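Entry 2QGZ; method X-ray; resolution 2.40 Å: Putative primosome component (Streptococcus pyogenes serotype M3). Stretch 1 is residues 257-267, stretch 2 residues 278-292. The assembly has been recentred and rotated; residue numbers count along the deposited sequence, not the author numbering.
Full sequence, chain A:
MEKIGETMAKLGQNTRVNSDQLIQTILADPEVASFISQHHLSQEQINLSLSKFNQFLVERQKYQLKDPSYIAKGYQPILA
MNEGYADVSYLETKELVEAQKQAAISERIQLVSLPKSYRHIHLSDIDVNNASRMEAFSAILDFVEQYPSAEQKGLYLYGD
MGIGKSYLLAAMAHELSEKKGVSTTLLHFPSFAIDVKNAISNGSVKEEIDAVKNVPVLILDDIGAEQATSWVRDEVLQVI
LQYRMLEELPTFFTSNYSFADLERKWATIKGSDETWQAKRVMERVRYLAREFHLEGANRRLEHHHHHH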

# COMPACT_ATOMS: atom_id res chain seq x y z
N TYR A 257 -10.90 7.48 -3.03
CA TYR A 257 -12.23 7.13 -2.54
C TYR A 257 -12.22 6.30 -1.26
O TYR A 257 -11.30 5.52 -1.03
CB TYR A 257 -12.98 6.31 -3.61
CG TYR A 257 -12.89 6.87 -5.01
CD1 TYR A 257 -13.59 8.03 -5.37
CD2 TYR A 257 -12.11 6.25 -5.98
CE1 TYR A 257 -13.49 8.56 -6.66
CE2 TYR A 257 -12.00 6.76 -7.27
CZ TYR A 257 -12.70 7.92 -7.60
OH TYR A 257 -12.58 8.43 -8.87
N SER A 258 -13.26 6.47 -0.46
CA SER A 258 -13.41 5.72 0.78
C SER A 258 -13.92 4.35 0.36
O SER A 258 -14.15 4.12 -0.83
CB SER A 258 -14.46 6.38 1.67
OG SER A 258 -15.74 6.32 1.05
N PHE A 259 -14.11 3.44 1.31
CA PHE A 259 -14.61 2.11 0.99
C PHE A 259 -15.90 2.20 0.19
O PHE A 259 -15.97 1.74 -0.95
CB PHE A 259 -14.89 1.30 2.26
CG PHE A 259 -13.68 0.68 2.87
CD1 PHE A 259 -12.56 0.38 2.09
CD2 PHE A 259 -13.66 0.36 4.22
CE1 PHE A 259 -11.45 -0.24 2.65
CE2 PHE A 259 -12.55 -0.26 4.79
CZ PHE A 259 -11.45 -0.56 4.00
N ALA A 260 -16.91 2.81 0.80
CA ALA A 260 -18.22 2.97 0.18
C ALA A 260 -18.18 3.61 -1.20
O ALA A 260 -18.88 3.18 -2.10
CB ALA A 260 -19.12 3.78 1.10
N ASP A 261 -17.36 4.65 -1.36
CA ASP A 261 -17.24 5.34 -2.64
C ASP A 261 -16.48 4.51 -3.67
O ASP A 261 -16.75 4.60 -4.87
CB ASP A 261 -16.53 6.69 -2.47
CG ASP A 261 -17.49 7.84 -2.17
OD1 ASP A 261 -18.15 7.82 -1.10
OD2 ASP A 261 -17.58 8.76 -3.01
N LEU A 262 -15.52 3.71 -3.21
CA LEU A 262 -14.73 2.88 -4.12
C LEU A 262 -15.61 1.81 -4.73
O LEU A 262 -15.53 1.53 -5.93
CB LEU A 262 -13.56 2.22 -3.39
CG LEU A 262 -12.75 1.27 -4.28
CD1 LEU A 262 -12.19 2.05 -5.47
CD2 LEU A 262 -11.64 0.62 -3.47
N GLU A 263 -16.45 1.21 -3.90
CA GLU A 263 -17.34 0.16 -4.36
C GLU A 263 -18.39 0.73 -5.31
O GLU A 263 -18.58 0.22 -6.41
CB GLU A 263 -18.02 -0.52 -3.17
CG GLU A 263 -18.78 -1.77 -3.54
CD GLU A 263 -19.28 -2.55 -2.34
OE1 GLU A 263 -19.77 -3.68 -2.53
OE2 GLU A 263 -19.20 -2.02 -1.21
N ARG A 264 -19.05 1.79 -4.87
CA ARG A 264 -20.09 2.45 -5.65
C ARG A 264 -19.57 2.97 -6.99
O ARG A 264 -20.35 3.48 -7.80
CB ARG A 264 -20.72 3.58 -4.85
N LYS A 265 -18.27 2.86 -7.21
CA LYS A 265 -17.68 3.32 -8.46
C LYS A 265 -17.36 2.14 -9.36
O LYS A 265 -17.30 2.28 -10.58
CB LYS A 265 -16.42 4.13 -8.19
N TRP A 266 -17.15 0.97 -8.76
CA TRP A 266 -16.85 -0.23 -9.53
C TRP A 266 -18.11 -0.87 -10.10
O TRP A 266 -18.83 -1.59 -9.41
CB TRP A 266 -16.10 -1.26 -8.67
CG TRP A 266 -14.63 -0.98 -8.49
CD1 TRP A 266 -13.83 -0.21 -9.30
CD2 TRP A 266 -13.77 -1.52 -7.48
NE1 TRP A 266 -12.53 -0.26 -8.86
CE2 TRP A 266 -12.46 -1.05 -7.74
CE3 TRP A 266 -13.98 -2.37 -6.38
CZ2 TRP A 266 -11.36 -1.40 -6.95
CZ3 TRP A 266 -12.89 -2.71 -5.58
CH2 TRP A 266 -11.60 -2.23 -5.87
N ALA A 267 -18.37 -0.59 -11.38
CA ALA A 267 -19.54 -1.11 -12.09
C ALA A 267 -20.83 -0.50 -11.53
O ALA A 267 -21.36 -0.97 -10.53
CB ALA A 267 -19.59 -2.63 -12.00
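Stretch 2, residues 278-292: AKRVMERVRYLAREF

Stretch 1 opens in an extended conformation, enters a short helix at Phe 259 that runs to Glu 263, and closes with a type I beta turn from Glu 263 to Trp 266. Stretch 2 supplies a helix that ends at Leu 288; Ala 289 is the first residue to leave helical phi/psi, and a strand follows through Phe 292. The two helices run nearly antiparallel, with a crossing angle of 160° and a closest axial approach of 10.8 Å. That is wide enough for large side chains to fill the gap. The direction sets the register: the CA of Glu 263 lies 6.6 Å from the CA of Met 282, near the start of the second helix, while the CA of Phe 259 lies 7.2 Å from the CA of Glu 291, beyond its end.

The helix of stretch 1 therefore begins beside the strand, and the carboxylate of Glu 291 meets its free amides. Phe 259 N donates to Glu 291 OE1 at 2.6 Å, although the position of that oxygen is less certain because it crowds a neighbour in the model. Water 1 extends the link, accepting from Ala 260 N at 2.7 Å and donating to Glu 291 OE1 at 3.2 Å. Ser 258 provides the N-cap from within the stretch, its OG accepting a weak bond from Asp 261 N at 3.3 Å.

Phe 259, in the m rotamer, gives up more area to the partner than any other residue here. Its ring is held between the aliphatic portions of two charged side chains: Arg 286 CG lies 3.9 Å from the ring centroid of Phe 259 over one face, and Glu 291 CB lies 4.0 Å from that centroid over the opposite face. Ala 289 O approaches Phe 259 CZ at the ring edge, 3.5 Å away, while Val 285 CG1 packs 3.7 Å from Phe 259 CE1.

Arg 286 does double duty. Its CA-to-CB bond points sideways, but the extended chain brings the guanidinium back to stretch 1, where NH2 forms a salt bridge with Glu 263 OE2 at 2.8 Å. One arginine thus covers an aromatic face and pairs with an acid one helical turn further on.

At the other end, Met 282 is the buried hub. Its CE lies 3.7 Å from Phe 259 CD1, and its SD reaches Leu 262 CD2 at 3.6 Å and Trp 266 CZ3 at 3.3 Å, the latter an oblique sulfur-aromatic contact. Val 281 CG1 adds to the packing, 3.7 Å from Trp 266 CZ3.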

# COMPACT_ATOMS: atom_id res chain seq x y z
N ALA A 278 -17.86 -8.11 -9.36
CA ALA A 278 -17.64 -9.27 -8.50
C ALA A 278 -18.16 -8.94 -7.10
O ALA A 278 -18.88 -9.75 -6.50
CB ALA A 278 -16.16 -9.61 -8.45
N LYS A 279 -17.79 -7.76 -6.61
CA LYS A 279 -18.20 -7.26 -5.28
C LYS A 279 -17.51 -7.96 -4.12
O LYS A 279 -17.56 -7.48 -2.99
CB LYS A 279 -19.72 -7.36 -5.12
N ARG A 280 -16.87 -9.10 -4.38
CA ARG A 280 -16.18 -9.79 -3.30
C ARG A 280 -14.74 -9.30 -3.21
O ARG A 280 -14.04 -9.55 -2.23
CB ARG A 280 -16.23 -11.32 -3.49
CG ARG A 280 -15.49 -11.87 -4.70
CD ARG A 280 -15.28 -13.37 -4.52
NE ARG A 280 -14.62 -14.00 -5.66
CZ ARG A 280 -14.08 -15.21 -5.63
NH1 ARG A 280 -14.12 -15.93 -4.51
NH2 ARG A 280 -13.49 -15.71 -6.70
N VAL A 281 -14.29 -8.60 -4.25
CA VAL A 281 -12.95 -8.04 -4.26
C VAL A 281 -12.92 -6.92 -3.23
O VAL A 281 -11.91 -6.69 -2.57
CB VAL A 281 -12.58 -7.45 -5.64
CG1 VAL A 281 -13.57 -6.37 -6.01
CG2 VAL A 281 -11.18 -6.89 -5.61
N MET A 282 -14.06 -6.25 -3.08
CA MET A 282 -14.20 -5.16 -2.14
C MET A 282 -14.27 -5.69 -0.70
O MET A 282 -13.86 -5.01 0.24
CB MET A 282 -15.46 -4.35 -2.47
CG MET A 282 -15.46 -2.92 -1.95
SD MET A 282 -14.04 -1.95 -2.54
CE MET A 282 -13.20 -1.65 -0.99
N GLU A 283 -14.77 -6.91 -0.53
CA GLU A 283 -14.86 -7.51 0.80
C GLU A 283 -13.47 -7.94 1.26
O GLU A 283 -13.21 -8.04 2.46
CB GLU A 283 -15.81 -8.72 0.77
N ARG A 284 -12.58 -8.20 0.31
CA ARG A 284 -11.22 -8.60 0.65
C ARG A 284 -10.43 -7.38 1.08
O ARG A 284 -9.58 -7.46 1.98
CB ARG A 284 -10.55 -9.28 -0.55
CG ARG A 284 -11.18 -10.60 -0.96
CD ARG A 284 -10.25 -11.36 -1.89
NE ARG A 284 -10.87 -12.56 -2.45
CZ ARG A 284 -11.11 -13.68 -1.77
NH1 ARG A 284 -10.80 -13.79 -0.49
NH2 ARG A 284 -11.66 -14.71 -2.40
N VAL A 285 -10.70 -6.23 0.46
CA VAL A 285 -10.03 -5.00 0.82
C VAL A 285 -10.40 -4.66 2.27
O VAL A 285 -9.52 -4.37 3.09
CB VAL A 285 -10.44 -3.83 -0.09
CG1 VAL A 285 -9.72 -2.56 0.34
CG2 VAL A 285 -10.10 -4.14 -1.53
N ARG A 286 -11.70 -4.70 2.58
CA ARG A 286 -12.17 -4.39 3.92
C ARG A 286 -11.65 -5.37 4.94
O ARG A 286 -11.53 -5.05 6.12
CB ARG A 286 -13.70 -4.40 3.99
CG ARG A 286 -14.41 -3.33 3.18
CD ARG A 286 -15.89 -3.31 3.53
NE ARG A 286 -16.62 -2.26 2.82
CZ ARG A 286 -17.05 -2.36 1.56
NH1 ARG A 286 -16.83 -3.47 0.86
NH2 ARG A 286 -17.68 -1.34 0.99
N TYR A 287 -11.34 -6.58 4.51
CA TYR A 287 -10.84 -7.57 5.45
C TYR A 287 -9.34 -7.37 5.72
O TYR A 287 -8.88 -7.54 6.85
CB TYR A 287 -11.12 -8.98 4.91
CG TYR A 287 -10.51 -10.09 5.73
CD1 TYR A 287 -9.20 -10.51 5.49
CD2 TYR A 287 -11.21 -10.69 6.76
CE1 TYR A 287 -8.60 -11.49 6.27
CE2 TYR A 287 -10.63 -11.68 7.55
CZ TYR A 287 -9.32 -12.07 7.31
OH TYR A 287 -8.72 -13.01 8.11
N LEU A 288 -8.60 -6.98 4.69
CA LEU A 288 -7.15 -6.77 4.81
C LEU A 288 -6.71 -5.44 5.41
O LEU A 288 -5.64 -5.36 6.01
CB LEU A 288 -6.49 -6.92 3.44
CG LEU A 288 -6.51 -8.31 2.82
CD1 LEU A 288 -6.33 -8.21 1.32
CD2 LEU A 288 -5.43 -9.15 3.46
N ALA A 289 -7.53 -4.39 5.27
CA ALA A 289 -7.11 -3.09 5.79
C ALA A 289 -8.18 -2.23 6.46
O ALA A 289 -9.36 -2.32 6.14
CB ALA A 289 -6.45 -2.30 4.68
N ARG A 290 -7.75 -1.40 7.40
CA ARG A 290 -8.65 -0.51 8.11
C ARG A 290 -8.65 0.84 7.40
O ARG A 290 -7.59 1.35 7.04
CB ARG A 290 -8.21 -0.36 9.57
CG ARG A 290 -8.41 -1.64 10.39
CD ARG A 290 -9.90 -1.89 10.68
NE ARG A 290 -10.20 -3.24 11.16
CZ ARG A 290 -10.19 -4.34 10.40
NH1 ARG A 290 -9.91 -4.25 9.10
NH2 ARG A 290 -10.48 -5.52 10.93
N GLU A 291 -9.83 1.41 7.20
CA GLU A 291 -9.99 2.68 6.50
C GLU A 291 -9.56 3.89 7.33
O GLU A 291 -9.92 3.99 8.50
CB GLU A 291 -11.45 2.84 6.10
CG GLU A 291 -11.73 3.80 4.97
CD GLU A 291 -13.24 3.97 4.73
OE1 GLU A 291 -13.62 4.43 3.63
OE2 GLU A 291 -14.03 3.64 5.64
N PHE A 292 -8.78 4.79 6.73
CA PHE A 292 -8.32 6.01 7.41
C PHE A 292 -8.44 7.18 6.45
O PHE A 292 -7.92 7.14 5.34
CB PHE A 292 -6.84 5.91 7.82
CG PHE A 292 -6.60 5.21 9.13
CD1 PHE A 292 -6.75 3.84 9.25
CD2 PHE A 292 -6.19 5.94 10.24
CE1 PHE A 292 -6.49 3.19 10.47
CE2 PHE A 292 -5.94 5.31 11.46
CZ PHE A 292 -6.09 3.93 11.57
O HOH W 1 -16.76 4.00 3.19